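Local coordinates for protein agglutinin alpha chain (Artocarpus integer, PDB 4R6R) that binds D-galactose and the T-antigen disaccharide Gal-beta1,3-GalNAc as a tetrameric plant lectin, and recognises human IgA-1, at residues I15-N20 with T52-S57; D27-Y32 with G41-S46; P61-M66 with K87-T92. One frame throughout, in Å; residues are numbered along the deposited sequence.

Contact 1: residues I15-N20 with T52-S57. With EDO (1,2-ethanediol), chain J.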
loop_
_atom_site.group_PDB
_atom_site.type_symbol
_atom_site.label_atom_id
_atom_site.label_comp_id
_atom_site.label_asym_id
_atom_site.label_seq_id
_atom_site.Cartn_x
_atom_site.Cartn_y
_atom_site.Cartn_z
ATOM N N ILE A 15 -5.251 16.152 17.880
ATOM C CA ILE A 15 -4.115 15.726 18.743
ATOM C C ILE A 15 -4.218 16.572 20.016
ATOM O O ILE A 15 -4.389 17.816 19.945
ATOM C CB ILE A 15 -2.804 16.023 18.046
ATOM C CG1 ILE A 15 -2.647 15.065 16.840
ATOM C CG2 ILE A 15 -1.673 15.687 18.964
ATOM C CD1 ILE A 15 -1.430 15.318 15.955
ATOM N N ASN A 16 -4.181 15.892 21.138
ATOM C CA ASN A 16 -4.170 16.558 22.444
ATOM C C ASN A 16 -2.834 16.248 23.140
ATOM O O ASN A 16 -2.563 15.113 23.490
ATOM C CB ASN A 16 -5.315 16.041 23.281
ATOM C CG ASN A 16 -6.645 16.456 22.738
ATOM O OD1 ASN A 16 -7.056 17.597 22.870
ATOM N ND2 ASN A 16 -7.317 15.522 22.141
ATOM N N LEU A 17 -1.991 17.267 23.307
ATOM C CA LEU A 17 -0.686 17.030 23.916
ATOM C C LEU A 17 -0.448 18.106 24.973
ATOM O O LEU A 17 -1.230 19.091 25.098
ATOM C CB LEU A 17 0.444 16.983 22.881
ATOM C CG LEU A 17 0.729 18.294 22.137
ATOM C CD1 LEU A 17 1.642 19.206 22.963
ATOM C CD2 LEU A 17 1.463 17.973 20.840
ATOM N N SER A 18 0.501 17.812 25.845
ATOM C CA SER A 18 0.875 18.832 26.820
ATOM C C SER A 18 2.347 19.064 26.718
ATOM O O SER A 18 3.108 18.232 26.237
ATOM C CB SER A 18 0.378 18.491 28.187
ATOM O OG SER A 18 1.172 17.443 28.755
ATOM N N TYR A 19 2.788 20.246 27.173
ATOM C CA TYR A 19 4.189 20.633 27.077
ATOM C C TYR A 19 4.545 21.639 28.123
ATOM O O TYR A 19 3.693 22.207 28.796
ATOM C CB TYR A 19 4.461 21.263 25.676
ATOM C CG TYR A 19 3.746 22.600 25.483
ATOM C CD1 TYR A 19 2.442 22.615 25.012
ATOM C CD2 TYR A 19 4.339 23.852 25.807
ATOM C CE1 TYR A 19 1.735 23.811 24.884
ATOM C CE2 TYR A 19 3.629 25.042 25.641
ATOM C CZ TYR A 19 2.343 24.978 25.149
ATOM O OH TYR A 19 1.588 26.164 24.980
ATOM N N ASN A 20 5.857 21.766 28.326
ATOM C CA ASN A 20 6.378 22.759 29.293
ATOM C C ASN A 20 7.412 23.576 28.509
ATOM O O ASN A 20 8.248 23.021 27.807
ATOM C CB ASN A 20 6.957 22.000 30.472
ATOM C CG ASN A 20 7.407 22.906 31.608
ATOM O OD1 ASN A 20 8.238 23.765 31.397
ATOM N ND2 ASN A 20 6.940 22.619 32.853
ATOM N N THR A 52 1.357 22.393 30.193
ATOM C CA THR A 52 0.275 23.157 29.543
ATOM C C THR A 52 -0.387 22.318 28.451
ATOM O O THR A 52 0.334 21.858 27.570
ATOM C CB THR A 52 0.935 24.358 28.898
ATOM O OG1 THR A 52 1.446 25.166 29.984
ATOM C CG2 THR A 52 -0.050 25.219 28.120
ATOM N N PRO A 53 -1.685 22.089 28.538
ATOM C CA PRO A 53 -2.341 21.321 27.455
ATOM C C PRO A 53 -2.668 22.166 26.248
ATOM O O PRO A 53 -2.924 23.364 26.299
ATOM C CB PRO A 53 -3.679 20.900 28.094
ATOM C CG PRO A 53 -3.982 22.037 29.086
ATOM C CD PRO A 53 -2.621 22.305 29.673
ATOM N N VAL A 54 -2.634 21.508 25.100
ATOM C CA VAL A 54 -3.073 22.153 23.867
ATOM C C VAL A 54 -3.892 21.139 23.040
ATOM O O VAL A 54 -3.585 19.930 22.991
ATOM C CB VAL A 54 -1.935 22.767 23.049
ATOM C CG1 VAL A 54 -0.997 21.711 22.574
ATOM C CG2 VAL A 54 -2.490 23.553 21.841
ATOM N N LYS A 55 -4.965 21.655 22.402
ATOM C CA LYS A 55 -5.842 20.796 21.619
ATOM C C LYS A 55 -5.698 21.244 20.174
ATOM O O LYS A 55 -5.965 22.430 19.871
ATOM C CB LYS A 55 -7.305 20.967 22.059
ATOM C CG LYS A 55 -8.255 20.038 21.315
ATOM C CD LYS A 55 -9.697 20.392 21.672
ATOM C CE LYS A 55 -10.025 19.871 23.063
ATOM N NZ LYS A 55 -9.821 18.391 23.088
ATOM N N ILE A 56 -5.238 20.334 19.300
ATOM C CA ILE A 56 -5.083 20.655 17.859
ATOM C C ILE A 56 -6.230 19.927 17.193
ATOM O O ILE A 56 -6.206 18.719 16.931
ATOM C CB ILE A 56 -3.748 20.115 17.355
ATOM C CG1 ILE A 56 -2.617 20.774 18.169
ATOM C CG2 ILE A 56 -3.629 20.220 15.807
ATOM C CD1 ILE A 56 -1.282 20.067 18.059
ATOM N N SER A 57 -7.240 20.677 16.827
ATOM C CA SER A 57 -8.431 20.126 16.244
ATOM C C SER A 57 -8.409 20.346 14.738
ATOM O O SER A 57 -8.582 21.467 14.258
ATOM C CB SER A 57 -9.704 20.821 16.840
ATOM O OG SER A 57 -9.848 20.454 18.196
HETATM C C1 EDO J . -8.172 24.588 20.904
HETATM O O1 EDO J . -8.907 23.614 20.140
HETATM C C2 EDO J . -9.072 25.183 21.986
HETATM O O2 EDO J . -9.152 24.304 23.123
HETATM O O HOH W 1 -6.246 19.062 25.068
#
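Tyr-19 turns one ring face to the side chain of Thr-52. Thr-52 CB sits over that face, 4.2 Å from the ring centroid and displaced toward the rim, a CH-pi contact. CG of Tyr-19 stands between the backbone N and the carbonyl carbon (chi1 67°), and CD1 of the ring comes 3.4 Å from Thr-52 O. Thr-52 CG2 reaches on toward CZ and OH, while Val-54 CG1 meets the ring at its edge.

The two strands, 11-19 and 52-57, are antiparallel neighbours in one of the four-stranded sheets of the type I beta-prism fold. Strand 52-57 is outermost in that sheet within the chain. Ile-15 with Ile-56, Leu-17 with Val-54 and Tyr-19 with Thr-52 are hydrogen-bonded pairs, each closed by two backbone bonds. The bond from Ile-56 N to Ile-15 O is short and nearly straight, 2.7 Å with an angle of 170° at the hydrogen. Ile-15, Leu-17, Val-54 and Ile-56 make this face largely apolar. Leu-17 and Val-54 lie side by side, with CD1 of Leu-17 3.7 Å from CG1 of Val-54. Ile-15 and Ile-56 meet at their CB atoms. Phe-86 of strand 78-88 packs against Ile-15, Leu-17 and Ile-56, within the prism.

The other face carries the polar pair Asn-16 and Lys-55. These two side chains run side by side in the same direction. Lys-55 bends at its last two torsions, and its ammonium also forms a salt bridge with Glu-14. Asn-16 ND2 turns to Gln-29 OE1 and Glu-14 OE2, which fixes the rotation of the amide. Ser-18 OG bonds to Asp-27 N on the next strand. Lys-55 NZ donates to Asn-16 OD1 at 2.9 Å, tilted 24° from the carbonyl plane.

Contact 2: residues D27-Y32 with G41-S46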
loop_
_atom_site.group_PDB
_atom_site.type_symbol
_atom_site.label_atom_id
_atom_site.label_comp_id
_atom_site.label_asym_id
_atom_site.label_seq_id
_atom_site.Cartn_x
_atom_site.Cartn_y
_atom_site.Cartn_z
ATOM N N ASP A 27 2.292 14.874 27.965
ATOM C CA ASP A 27 1.250 13.888 27.647
ATOM C C ASP A 27 0.998 13.942 26.108
ATOM O O ASP A 27 1.279 14.980 25.428
ATOM C CB ASP A 27 -0.077 14.347 28.238
ATOM C CG ASP A 27 -0.073 14.479 29.787
ATOM O OD1 ASP A 27 0.759 13.920 30.456
ATOM O OD2 ASP A 27 -1.028 15.103 30.282
ATOM N N PHE A 28 0.503 12.817 25.603
ATOM C CA PHE A 28 0.195 12.773 24.144
ATOM C C PHE A 28 -0.995 11.874 23.973
ATOM O O PHE A 28 -1.018 10.745 24.459
ATOM C CB PHE A 28 1.434 12.225 23.415
ATOM C CG PHE A 28 1.293 12.309 21.904
ATOM C CD1 PHE A 28 1.571 13.526 21.257
ATOM C CD2 PHE A 28 0.931 11.172 21.185
ATOM C CE1 PHE A 28 1.436 13.651 19.847
ATOM C CE2 PHE A 28 0.866 11.282 19.768
ATOM C CZ PHE A 28 1.097 12.491 19.140
ATOM N N GLN A 29 -1.968 12.361 23.209
ATOM C CA GLN A 29 -3.193 11.602 22.894
ATOM C C GLN A 29 -3.718 12.016 21.532
ATOM O O GLN A 29 -3.585 13.164 21.092
ATOM C CB GLN A 29 -4.227 11.909 23.982
ATOM C CG GLN A 29 -5.550 11.120 23.907
ATOM C CD GLN A 29 -6.572 11.702 22.930
ATOM O OE1 GLN A 29 -6.533 12.865 22.552
ATOM N NE2 GLN A 29 -7.547 10.853 22.541
ATOM N N VAL A 30 -4.307 11.056 20.807
ATOM C CA VAL A 30 -4.805 11.349 19.481
ATOM C C VAL A 30 -6.197 10.793 19.278
ATOM O O VAL A 30 -6.486 9.646 19.672
ATOM C CB VAL A 30 -3.871 10.726 18.423
ATOM C CG1 VAL A 30 -4.289 11.038 16.976
ATOM C CG2 VAL A 30 -2.397 11.187 18.621
ATOM N N VAL A 31 -7.048 11.648 18.707
ATOM C CA VAL A 31 -8.328 11.151 18.161
ATOM C C VAL A 31 -8.117 10.865 16.668
ATOM O O VAL A 31 -7.872 11.841 15.899
ATOM C CB VAL A 31 -9.486 12.150 18.342
ATOM C CG1 VAL A 31 -10.791 11.525 17.772
ATOM C CG2 VAL A 31 -9.632 12.503 19.837
ATOM N N TYR A 32 -8.102 9.594 16.304
ATOM C CA TYR A 32 -7.939 9.238 14.896
ATOM C C TYR A 32 -9.286 9.250 14.236
ATOM O O TYR A 32 -10.352 9.285 14.895
ATOM C CB TYR A 32 -7.326 7.812 14.840
ATOM C CG TYR A 32 -5.972 7.706 15.489
ATOM C CD1 TYR A 32 -4.826 8.113 14.763
ATOM C CD2 TYR A 32 -5.814 7.311 16.841
ATOM C CE1 TYR A 32 -3.553 8.001 15.359
ATOM C CE2 TYR A 32 -4.535 7.208 17.424
ATOM C CZ TYR A 32 -3.413 7.552 16.656
ATOM O OH TYR A 32 -2.126 7.564 17.118
ATOM N N GLY A 41 -8.034 7.613 20.928
ATOM C CA GLY A 41 -6.869 6.991 21.467
ATOM C C GLY A 41 -6.717 7.147 22.976
ATOM O O GLY A 41 -7.211 8.087 23.550
ATOM N N GLN A 42 -6.011 6.201 23.563
ATOM C CA GLN A 42 -5.735 6.357 25.001
ATOM C C GLN A 42 -4.869 7.573 25.224
ATOM O O GLN A 42 -3.988 7.903 24.416
ATOM C CB GLN A 42 -5.044 5.121 25.457
ATOM C CG GLN A 42 -6.063 3.948 25.500
ATOM C CD GLN A 42 -7.121 4.114 26.609
ATOM O OE1 GLN A 42 -6.805 3.946 27.792
ATOM N NE2 GLN A 42 -8.370 4.447 26.240
ATOM N N ASN A 43 -5.066 8.215 26.377
ATOM C CA ASN A 43 -4.257 9.365 26.722
ATOM C C ASN A 43 -2.966 8.846 27.353
ATOM O O ASN A 43 -2.963 8.210 28.445
ATOM C CB ASN A 43 -5.007 10.294 27.721
ATOM C CG ASN A 43 -4.234 11.580 28.010
ATOM O OD1 ASN A 43 -3.264 11.951 27.328
ATOM N ND2 ASN A 43 -4.724 12.319 29.017
ATOM N N HIS A 44 -1.843 9.122 26.720
ATOM C CA HIS A 44 -0.538 8.604 27.219
ATOM C C HIS A 44 0.045 9.697 28.031
ATOM O O HIS A 44 0.418 10.765 27.555
ATOM C CB HIS A 44 0.368 8.258 26.087
ATOM C CG HIS A 44 -0.300 7.328 25.082
ATOM N ND1 HIS A 44 -0.687 6.067 25.423
ATOM C CD2 HIS A 44 -0.753 7.531 23.776
ATOM C CE1 HIS A 44 -1.267 5.463 24.383
ATOM N NE2 HIS A 44 -1.318 6.347 23.365
ATOM N N LYS A 45 0.107 9.427 29.335
ATOM C CA LYS A 45 0.401 10.472 30.327
ATOM C C LYS A 45 1.799 10.484 30.811
ATOM O O LYS A 45 2.389 9.439 31.082
ATOM C CB LYS A 45 -0.524 10.232 31.532
ATOM C CG LYS A 45 -1.985 10.332 31.124
ATOM C CD LYS A 45 -2.438 11.762 31.171
ATOM C CE LYS A 45 -2.724 12.186 32.611
ATOM N NZ LYS A 45 -2.434 13.647 32.759
ATOM N N SER A 46 2.352 11.681 30.944
ATOM C CA SER A 46 3.591 11.820 31.711
ATOM C C SER A 46 3.401 11.307 33.122
ATOM O O SER A 46 2.297 11.417 33.691
ATOM C CB SER A 46 3.942 13.313 31.783
ATOM O OG SER A 46 5.085 13.567 32.600
HETATM O O HOH W 2 -3.518 14.842 29.513
HETATM O O HOH W 3 -3.671 8.328 21.614
#
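Asp-27 reaches from its strand to the backbone and side chains of 41-46. Its CB lies 3.7 Å from His-44 O, with Asn-43 OD1 a little farther off. CG stands anti to the carbonyl carbon (chi1 -62°) and comes near Lys-45 CD. At the tip the two oxygens divide their work. OD1 accepts from Ser-46 N at 2.8 Å, on its anti side. OD2 forms a salt bridge with Lys-45 NZ at 3.2 Å, met from above the carboxylate plane. A water also donates to OD2 and accepts from Asn-43 ND2.

Two backbone bonds join Phe-28 and His-44, an antiparallel hydrogen-bonded pair and a single bridge. The His-44 ring stacks on Phe-4, and its NE2 bonds to Asp-6. Farther along, the bend of Gln-29 at chi2 (-82°) sets its CD. NE2 donates to Gly-41 O at 3.0 Å in a nearly straight bond, with Gly-41 O almost in the plane of the Gln-29 amide. OE1 of that amide is engaged by Asn-16 of strand 11-19. Gly-41 N closes that end on Val-30 O, and a second water bridges Val-30 N to Gln-42 O.

Ser-46 OG bonds to Tyr-122 O, and Tyr-122 lines the galactoside pocket. The arrangement is that of an irregular connection in a sheet of the type I beta-prism, leaving strand 37-40 and running back beside strand 25-34 toward the sugar-binding end.

Contact 3: residues P61-M66 with K87-T92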
loop_
_atom_site.group_PDB
_atom_site.type_symbol
_atom_site.label_atom_id
_atom_site.label_comp_id
_atom_site.label_asym_id
_atom_site.label_seq_id
_atom_site.Cartn_x
_atom_site.Cartn_y
_atom_site.Cartn_z
ATOM N N PRO A 61 -11.976 15.810 6.862
ATOM C CA PRO A 61 -10.808 15.294 6.155
ATOM C C PRO A 61 -10.088 16.245 5.228
ATOM O O PRO A 61 -9.088 15.873 4.612
ATOM C CB PRO A 61 -11.411 14.133 5.328
ATOM C CG PRO A 61 -12.733 14.767 4.902
ATOM C CD PRO A 61 -13.243 15.441 6.162
ATOM N N SER A 62 -10.519 17.504 5.135
ATOM C CA SER A 62 -9.825 18.375 4.184
ATOM C C SER A 62 -8.480 18.870 4.672
ATOM O O SER A 62 -7.590 19.189 3.854
ATOM C CB SER A 62 -10.736 19.562 3.807
ATOM O OG SER A 62 -10.904 20.435 4.882
ATOM N N GLU A 63 -8.346 18.911 6.005
ATOM C CA GLU A 63 -7.071 19.322 6.665
ATOM C C GLU A 63 -6.267 18.106 7.140
ATOM O O GLU A 63 -6.857 17.259 7.776
ATOM C CB GLU A 63 -7.311 20.262 7.860
ATOM C CG GLU A 63 -6.002 20.747 8.497
ATOM C CD GLU A 63 -6.160 21.731 9.630
ATOM O OE1 GLU A 63 -7.270 21.853 10.171
ATOM O OE2 GLU A 63 -5.146 22.389 9.984
ATOM N N TYR A 64 -4.981 18.023 6.784
ATOM C CA TYR A 64 -4.175 16.895 7.204
ATOM C C TYR A 64 -2.745 17.367 7.359
ATOM O O TYR A 64 -2.276 18.312 6.733
ATOM C CB TYR A 64 -4.251 15.735 6.158
ATOM C CG TYR A 64 -3.875 16.169 4.768
ATOM C CD1 TYR A 64 -2.561 16.169 4.348
ATOM C CD2 TYR A 64 -4.861 16.687 3.899
ATOM C CE1 TYR A 64 -2.209 16.614 3.069
ATOM C CE2 TYR A 64 -4.516 17.132 2.638
ATOM C CZ TYR A 64 -3.211 17.123 2.255
ATOM O OH TYR A 64 -2.875 17.553 0.989
ATOM N N ILE A 65 -2.024 16.629 8.209
ATOM C CA ILE A 65 -0.594 16.933 8.519
ATOM C C ILE A 65 0.293 16.644 7.284
ATOM O O ILE A 65 0.191 15.582 6.694
ATOM C CB ILE A 65 -0.120 16.165 9.754
ATOM C CG1 ILE A 65 -0.906 16.653 10.975
ATOM C CG2 ILE A 65 1.401 16.344 9.955
ATOM C CD1 ILE A 65 -0.875 15.637 12.134
ATOM N N MET A 66 1.122 17.628 6.966
ATOM C CA MET A 66 2.125 17.550 5.888
ATOM C C MET A 66 3.550 17.432 6.397
ATOM O O MET A 66 4.452 17.005 5.700
ATOM C CB MET A 66 1.966 18.756 4.922
ATOM C CG MET A 66 0.629 18.733 4.186
ATOM S SD MET A 66 0.517 20.193 3.078
ATOM C CE MET A 66 1.713 19.851 1.742
ATOM N N LYS A 87 2.714 20.861 10.878
ATOM C CA LYS A 87 2.291 21.721 9.794
ATOM C C LYS A 87 1.278 20.950 8.979
ATOM O O LYS A 87 1.559 19.814 8.555
ATOM C CB LYS A 87 3.489 22.083 8.899
ATOM C CG LYS A 87 3.096 22.891 7.677
ATOM C CD LYS A 87 4.312 22.892 6.790
ATOM C CE LYS A 87 3.969 23.427 5.418
ATOM N NZ LYS A 87 5.282 23.702 4.753
ATOM N N THR A 88 0.096 21.548 8.707
ATOM C CA THR A 88 -0.906 20.915 7.848
ATOM C C THR A 88 -0.987 21.729 6.583
ATOM O O THR A 88 -0.239 22.722 6.404
ATOM C CB THR A 88 -2.335 20.860 8.452
ATOM O OG1 THR A 88 -2.871 22.172 8.612
ATOM C CG2 THR A 88 -2.336 20.319 9.885
ATOM N N ASN A 89 -1.868 21.269 5.692
ATOM C CA ASN A 89 -2.136 22.011 4.443
ATOM C C ASN A 89 -2.804 23.336 4.702
ATOM O O ASN A 89 -2.913 24.153 3.774
ATOM C CB ASN A 89 -2.918 21.159 3.435
ATOM C CG ASN A 89 -4.225 20.641 3.997
ATOM O OD1 ASN A 89 -4.354 20.347 5.193
ATOM N ND2 ASN A 89 -5.195 20.519 3.148
ATOM N N LYS A 90 -3.276 23.590 5.916
ATOM C CA LYS A 90 -3.995 24.821 6.232
ATOM C C LYS A 90 -3.228 25.756 7.136
ATOM O O LYS A 90 -3.313 26.962 6.995
ATOM C CB LYS A 90 -5.367 24.474 6.834
ATOM C CG LYS A 90 -6.239 23.587 5.934
ATOM C CD LYS A 90 -6.486 24.160 4.538
ATOM C CE LYS A 90 -7.245 23.179 3.651
ATOM N NZ LYS A 90 -8.714 23.411 3.702
ATOM N N LYS A 91 -2.479 25.238 8.106
ATOM C CA LYS A 91 -1.726 26.110 9.011
ATOM C C LYS A 91 -0.714 25.347 9.843
ATOM O O LYS A 91 -0.590 24.130 9.665
ATOM C CB LYS A 91 -2.661 26.889 9.908
ATOM C CG LYS A 91 -3.310 25.984 10.920
ATOM C CD LYS A 91 -4.363 26.743 11.736
ATOM C CE LYS A 91 -3.685 27.543 12.835
ATOM N NZ LYS A 91 -4.378 28.845 13.038
ATOM N N THR A 92 0.018 26.031 10.702
ATOM C CA THR A 92 1.116 25.423 11.492
ATOM C C THR A 92 0.656 25.541 12.916
ATOM O O THR A 92 0.145 26.614 13.335
ATOM C CB THR A 92 2.454 26.162 11.270
ATOM O OG1 THR A 92 2.798 25.990 9.872
ATOM C CG2 THR A 92 3.591 25.578 12.160
#
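Thr-88 OG1 is gripped by three groups. It donates to Glu-63 OE2 at 2.7 Å, using the anti lone pair of that oxygen. It accepts from the backbone N of Lys-90 and of Lys-91, each at 3.1 Å, which makes an ST turn and an ST motif. OG1 stands between the backbone N and the carbonyl carbon (chi1 65°), where it faces both amides. The Glu-63 chain is extended beyond CG and crosses Thr-88 obliquely. Its OE2 also bonds to Tyr-93 OH, and its OE1 to Asp-59 N. The buried carboxylate is thus tied on both oxygens, which is consistent with a charged group.

Asn-89 uses both ends of its amide on the backbone of 61-66. ND2 donates to Ser-62 O at 2.8 Å, close to the amide plane and nearly straight. OD1 accepts from Tyr-64 N at 2.9 Å, with the donor above the carbonyl plane. Asn-89 N returns a bond to Tyr-64 O. The same amide is stacked on the Tyr-64 ring, the planes 27° apart, with CG 3.8 Å above the ring and offset toward its rim. Met-66 crosses Asn-89 at about a right angle, its SD 3.5 Å from Asn-89 CA.

Met-66 N bonds to Lys-87 O, and Ile-65 pairs with Thr-88 as an antiparallel non-hydrogen-bonded pair. The Ile-65 side chain packs on Ile-12 and Ile-15 of strand 11-19. Residues 87-89 belong to the IgA-binding region. This is the open end of the beta hairpin formed by strands 65-75 and 78-88, in a second four-stranded sheet of the type I beta-prism.

Contacts 1 and 2 belong to the same sheet. Strands 11-19 and 25-34 are neighbours in it, joined by probable hydrogen bonds such as Asn-16 N to Gln-29 O. Contact 3 lies in another sheet, its centre about 16 Å from that of contact 1, and meets it through packing of Ile-15 CD1 on Ile-65 CD1. It does not touch contact 2. All three are partly buried. Contact 1 is regular strand pairing with one apolar face turned to the core. Contact 2 has a single bridge and adds side-chain bonds and waters to a few backbone bonds. Contact 3, farthest from the chain centre, uses side chains to bind backbone at a turn.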